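Local coordinates for uncharacterized protein A6V7T0 (Pseudomonas aeruginosa, PDB 3K12) that is of unknown function but belongs to the YjgF-like (endoribonuclease L-PSP) family of small proteins, here assembled from three chains, at residues D[97-100]-D[106-109]; D[41-46]-D[77-82]. All blocks are in the same frame, centred on the assembly; numbering follows the deposited sequence.

Contact 1: D[97-100]-D[106-109]; sequences AELI and VEMI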
loop_
_atom_site.group_PDB
_atom_site.type_symbol
_atom_site.label_atom_id
_atom_site.label_comp_id
_atom_site.label_asym_id
_atom_site.label_seq_id
_atom_site.Cartn_x
_atom_site.Cartn_y
_atom_site.Cartn_z
ATOM N N ALA D 97 3.586 -5.461 11.879
ATOM C CA ALA D 97 2.280 -4.874 12.148
ATOM C C ALA D 97 1.493 -5.767 13.086
ATOM O O ALA D 97 1.688 -6.979 13.096
ATOM C CB ALA D 97 1.511 -4.652 10.850
ATOM N N GLU D 98 0.627 -5.154 13.897
ATOM C CA GLU D 98 -0.387 -5.896 14.639
ATOM C C GLU D 98 -1.610 -6.132 13.742
ATOM O O GLU D 98 -2.222 -5.181 13.247
ATOM C CB GLU D 98 -0.790 -5.164 15.929
ATOM C CG GLU D 98 -1.724 -5.982 16.822
ATOM C CD GLU D 98 -2.024 -5.304 18.175
ATOM O OE1 GLU D 98 -1.471 -4.210 18.445
ATOM O OE2 GLU D 98 -2.831 -5.866 18.953
ATOM N N LEU D 99 -1.939 -7.401 13.528
ATOM C CA LEU D 99 -3.059 -7.787 12.680
ATOM C C LEU D 99 -4.303 -8.013 13.529
ATOM O O LEU D 99 -4.218 -8.137 14.770
ATOM C CB LEU D 99 -2.719 -9.035 11.834
ATOM C CG LEU D 99 -1.360 -8.886 11.126
ATOM C CD1 LEU D 99 -1.008 -10.153 10.397
ATOM C CD2 LEU D 99 -1.355 -7.705 10.143
ATOM N N ILE D 100 -5.456 -8.055 12.874
ATOM C CA ILE D 100 -6.705 -8.104 13.623
ATOM C C ILE D 100 -6.848 -9.421 14.399
ATOM O O ILE D 100 -7.248 -9.408 15.574
ATOM C CB ILE D 100 -7.923 -7.843 12.715
ATOM C CG1 ILE D 100 -7.892 -6.428 12.115
ATOM C CG2 ILE D 100 -9.222 -7.999 13.491
ATOM C CD1 ILE D 100 -7.766 -5.295 13.109
ATOM N N VAL D 106 0.986 -13.258 9.069
ATOM C CA VAL D 106 1.317 -12.407 7.933
ATOM C C VAL D 106 0.046 -12.085 7.150
ATOM O O VAL D 106 -0.919 -12.854 7.130
ATOM C CB VAL D 106 2.390 -13.064 7.007
ATOM C CG1 VAL D 106 1.890 -14.364 6.372
ATOM C CG2 VAL D 106 2.906 -12.061 5.956
ATOM N N GLU D 107 0.053 -10.921 6.513
ATOM C CA GLU D 107 -1.028 -10.502 5.652
ATOM C C GLU D 107 -0.407 -9.817 4.450
ATOM O O GLU D 107 0.557 -9.062 4.609
ATOM C CB GLU D 107 -1.959 -9.551 6.393
ATOM C CG GLU D 107 -3.126 -9.040 5.525
ATOM C CD GLU D 107 -4.258 -8.374 6.320
ATOM O OE1 GLU D 107 -5.205 -7.841 5.668
ATOM O OE2 GLU D 107 -4.235 -8.392 7.566
HETATM N N MSE D 108 -0.927 -10.094 3.259
HETATM C CA MSE D 108 -0.396 -9.504 2.015
HETATM C C MSE D 108 -1.488 -8.760 1.280
HETATM O O MSE D 108 -2.668 -9.173 1.293
HETATM C CB MSE D 108 0.123 -10.582 1.102
HETATM C CG MSE D 108 1.394 -11.199 1.673
HETATM SE SE MSE D 108 2.191 -12.438 0.422
HETATM C CE MSE D 108 3.567 -13.193 1.552
ATOM N N ILE D 109 -1.084 -7.693 0.593
ATOM C CA ILE D 109 -1.986 -6.854 -0.213
ATOM C C ILE D 109 -1.344 -6.686 -1.580
ATOM O O ILE D 109 -0.147 -6.362 -1.668
ATOM C CB ILE D 109 -2.173 -5.443 0.419
ATOM C CG1 ILE D 109 -2.429 -5.544 1.918
ATOM C CG2 ILE D 109 -3.323 -4.708 -0.298
ATOM C CD1 ILE D 109 -2.220 -4.198 2.688
HETATM O O HOH W 1 -5.178 -7.396 9.933
#
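L99 rests its two methyl branches on the start of strand 106-113. CD1 of L99 lies 3.9 Å from the backbone N of V106. CD2 meets the carboxylate of E107, with 3.9 Å between CD2 of L99 and OE2 of E107. The leucine CG stands beside its own backbone N and anti to the carbonyl carbon (chi1 -49°), which turns the branches to the strand. The chain of E107 is extended and crosses the leucine obliquely. This side, where the leucine methyls lie on the strand backbone and the carboxylate, is the compact one, and W104 and L66 also touch L99.

The polar part is looser and runs through water. One water accepts from I100 N at 3.0 Å and donates to E107 OE2 at 2.7 Å. E107 OE1 is hydrogen-bonded to a bound glycerol, probably from the crystallisation liquor. R70 of a second subunit bonds to the carbonyl oxygens of L99 and I100, and A93 of that subunit packs on E107. The glycerol and A93 suggest that the carboxylate faces a pocket between subunits, as in the intersubunit clefts of this family. The buried carboxylate thus takes polar partners from water and glycerol, while L99 gives it only a methyl.

Contact 2: D[41-46]-D[77-82]; sequences QILENI and NQVWDQ
L43 reaches across from helix 35-52 and overlaps V79 of helix 73-83 with one branch and the indole of W80 with the other. CD1 of L43 touches CG1 of V79 at 4.0 Å. The two side chains run past each other in opposite directions. CG1 of V79 is anti to its backbone N (chi1 177°), and this torsion presents the methyl to the leucine. The second branch is less close: CD2 of L43 lies 4.5 Å from CZ3 of W80, and it approaches the ring obliquely.

W80 leaves its helix pointing neither toward nor away from helix 35-52, and the indole then turns to it, with CG anti to the backbone N (chi1 -175°). The ring is also held from other parts of the chain. R92 makes a cation-pi contact with it, and the ring of F84 meets it with the planes at about 55°. F84 touches L43 as well. V79 packs further on Q36, T39 and R40, so this valine lies against about two turns of helix 35-52.

All three touching residues are buried, and the contact across the segments is apolar. The nearest CA atoms, those of L43 and W80, are 8.6 Å apart, and side chains fill the gap. The arrangement is helix-to-helix packing within the alpha-beta fold of the YjgF-like family, in which two helices lie against one mixed sheet.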
loop_
_atom_site.group_PDB
_atom_site.type_symbol
_atom_site.label_atom_id
_atom_site.label_comp_id
_atom_site.label_asym_id
_atom_site.label_seq_id
_atom_site.Cartn_x
_atom_site.Cartn_y
_atom_site.Cartn_z
ATOM N N GLN D 41 -0.034 -20.725 2.031
ATOM C CA GLN D 41 -1.505 -20.630 1.896
ATOM C C GLN D 41 -1.921 -19.337 1.193
ATOM O O GLN D 41 -2.765 -19.352 0.285
ATOM C CB GLN D 41 -2.223 -20.682 3.234
ATOM C CG GLN D 41 -2.251 -22.060 3.917
ATOM C CD GLN D 41 -2.942 -21.976 5.253
ATOM O OE1 GLN D 41 -4.110 -21.585 5.337
ATOM N NE2 GLN D 41 -2.211 -22.299 6.326
ATOM N N ILE D 42 -1.325 -18.226 1.631
ATOM C CA ILE D 42 -1.639 -16.913 1.082
ATOM C C ILE D 42 -1.207 -16.817 -0.365
ATOM O O ILE D 42 -1.985 -16.395 -1.209
ATOM C CB ILE D 42 -1.000 -15.807 1.937
ATOM C CG1 ILE D 42 -1.722 -15.684 3.288
ATOM C CG2 ILE D 42 -0.999 -14.455 1.174
ATOM C CD1 ILE D 42 -0.907 -14.961 4.329
ATOM N N LEU D 43 0.039 -17.204 -0.673
ATOM C CA LEU D 43 0.486 -17.141 -2.036
ATOM C C LEU D 43 -0.308 -18.060 -2.945
ATOM O O LEU D 43 -0.535 -17.723 -4.111
ATOM C CB LEU D 43 1.992 -17.423 -2.149
ATOM C CG LEU D 43 2.876 -16.332 -1.502
ATOM C CD1 LEU D 43 4.318 -16.874 -1.372
ATOM C CD2 LEU D 43 2.887 -15.098 -2.366
ATOM N N GLU D 44 -0.733 -19.227 -2.418
ATOM C CA GLU D 44 -1.577 -20.079 -3.253
ATOM C C GLU D 44 -2.939 -19.447 -3.543
ATOM O O GLU D 44 -3.423 -19.537 -4.681
ATOM C CB GLU D 44 -1.783 -21.468 -2.673
ATOM C CG GLU D 44 -2.733 -22.232 -3.566
ATOM C CD GLU D 44 -2.792 -23.689 -3.279
ATOM O OE1 GLU D 44 -2.719 -24.472 -4.254
ATOM O OE2 GLU D 44 -2.931 -24.033 -2.090
ATOM N N ASN D 45 -3.544 -18.803 -2.550
ATOM C CA ASN D 45 -4.838 -18.169 -2.805
ATOM C C ASN D 45 -4.690 -16.994 -3.780
ATOM O O ASN D 45 -5.531 -16.792 -4.677
ATOM C CB ASN D 45 -5.502 -17.680 -1.519
ATOM C CG ASN D 45 -6.988 -17.383 -1.729
ATOM O OD1 ASN D 45 -7.744 -18.270 -2.183
ATOM N ND2 ASN D 45 -7.424 -16.148 -1.427
ATOM N N ILE D 46 -3.590 -16.233 -3.659
ATOM C CA ILE D 46 -3.286 -15.218 -4.664
ATOM C C ILE D 46 -3.174 -15.804 -6.066
ATOM O O ILE D 46 -3.683 -15.257 -7.035
ATOM C CB ILE D 46 -2.036 -14.385 -4.255
ATOM C CG1 ILE D 46 -2.371 -13.520 -3.023
ATOM C CG2 ILE D 46 -1.547 -13.497 -5.381
ATOM C CD1 ILE D 46 -1.134 -13.089 -2.213
ATOM N N ASN D 77 10.627 -15.181 4.055
ATOM C CA ASN D 77 11.468 -15.016 2.876
ATOM C C ASN D 77 11.894 -16.331 2.230
ATOM O O ASN D 77 12.101 -16.374 1.028
ATOM C CB ASN D 77 12.696 -14.162 3.176
ATOM C CG ASN D 77 12.335 -12.748 3.506
ATOM O OD1 ASN D 77 11.348 -12.193 3.003
ATOM N ND2 ASN D 77 13.117 -12.142 4.381
ATOM N N GLN D 78 11.984 -17.381 3.044
ATOM C CA GLN D 78 12.289 -18.734 2.549
ATOM C C GLN D 78 11.252 -19.148 1.508
ATOM O O GLN D 78 11.600 -19.568 0.398
ATOM C CB GLN D 78 12.320 -19.717 3.723
ATOM C CG GLN D 78 12.536 -21.200 3.386
ATOM C CD GLN D 78 12.159 -22.098 4.576
ATOM O OE1 GLN D 78 11.722 -23.243 4.398
ATOM N NE2 GLN D 78 12.293 -21.573 5.782
ATOM N N VAL D 79 9.977 -18.982 1.848
ATOM C CA VAL D 79 8.913 -19.333 0.896
ATOM C C VAL D 79 8.880 -18.372 -0.296
ATOM O O VAL D 79 8.768 -18.797 -1.446
ATOM C CB VAL D 79 7.533 -19.392 1.604
ATOM C CG1 VAL D 79 6.419 -19.682 0.625
ATOM C CG2 VAL D 79 7.576 -20.435 2.711
ATOM N N TRP D 80 8.955 -17.057 -0.009
ATOM C CA TRP D 80 8.985 -16.051 -1.059
ATOM C C TRP D 80 10.028 -16.385 -2.138
ATOM O O TRP D 80 9.753 -16.328 -3.327
ATOM C CB TRP D 80 9.263 -14.669 -0.426
ATOM C CG TRP D 80 9.196 -13.534 -1.401
ATOM C CD1 TRP D 80 10.204 -13.065 -2.174
ATOM C CD2 TRP D 80 8.036 -12.737 -1.721
ATOM N NE1 TRP D 80 9.762 -12.017 -2.964
ATOM C CE2 TRP D 80 8.435 -11.797 -2.698
ATOM C CE3 TRP D 80 6.708 -12.725 -1.272
ATOM C CZ2 TRP D 80 7.551 -10.828 -3.238
ATOM C CZ3 TRP D 80 5.830 -11.771 -1.797
ATOM C CH2 TRP D 80 6.257 -10.840 -2.779
ATOM N N ASP D 81 11.233 -16.751 -1.678
ATOM C CA ASP D 81 12.340 -17.051 -2.578
ATOM C C ASP D 81 12.155 -18.360 -3.370
ATOM O O ASP D 81 12.803 -18.566 -4.409
ATOM C CB ASP D 81 13.662 -17.089 -1.793
ATOM C CG ASP D 81 14.077 -15.724 -1.265
ATOM O OD1 ASP D 81 13.541 -14.688 -1.721
ATOM O OD2 ASP D 81 14.956 -15.691 -0.369
ATOM N N GLN D 82 11.251 -19.202 -2.906
ATOM C CA GLN D 82 10.936 -20.467 -3.592
ATOM C C GLN D 82 9.755 -20.387 -4.512
ATOM O O GLN D 82 9.433 -21.348 -5.165
ATOM C CB GLN D 82 10.634 -21.573 -2.557
ATOM C CG GLN D 82 11.871 -22.064 -1.862
ATOM C CD GLN D 82 11.596 -22.923 -0.651
ATOM O OE1 GLN D 82 10.467 -23.415 -0.429
ATOM N NE2 GLN D 82 12.625 -23.108 0.153
#

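The centres of the two contacts are 15 Å apart. They come in series along the chain: contact 2 joins helices 35-52 and 73-83, and contact 1 follows in the loop after strand 91-96 and on strand 106-113. That strand links them. From it, the selenium of M108 packs on I42 and L43, with SE of M108 3.9 Å from CD2 of L43. The CE methyl of M108 comes near the ring of W80. V106 also meets helix 35-52, while I109 packs on A93 of the second subunit. One strand therefore takes part in both the helix-sheet core and the subunit interface of the three-chain assembly.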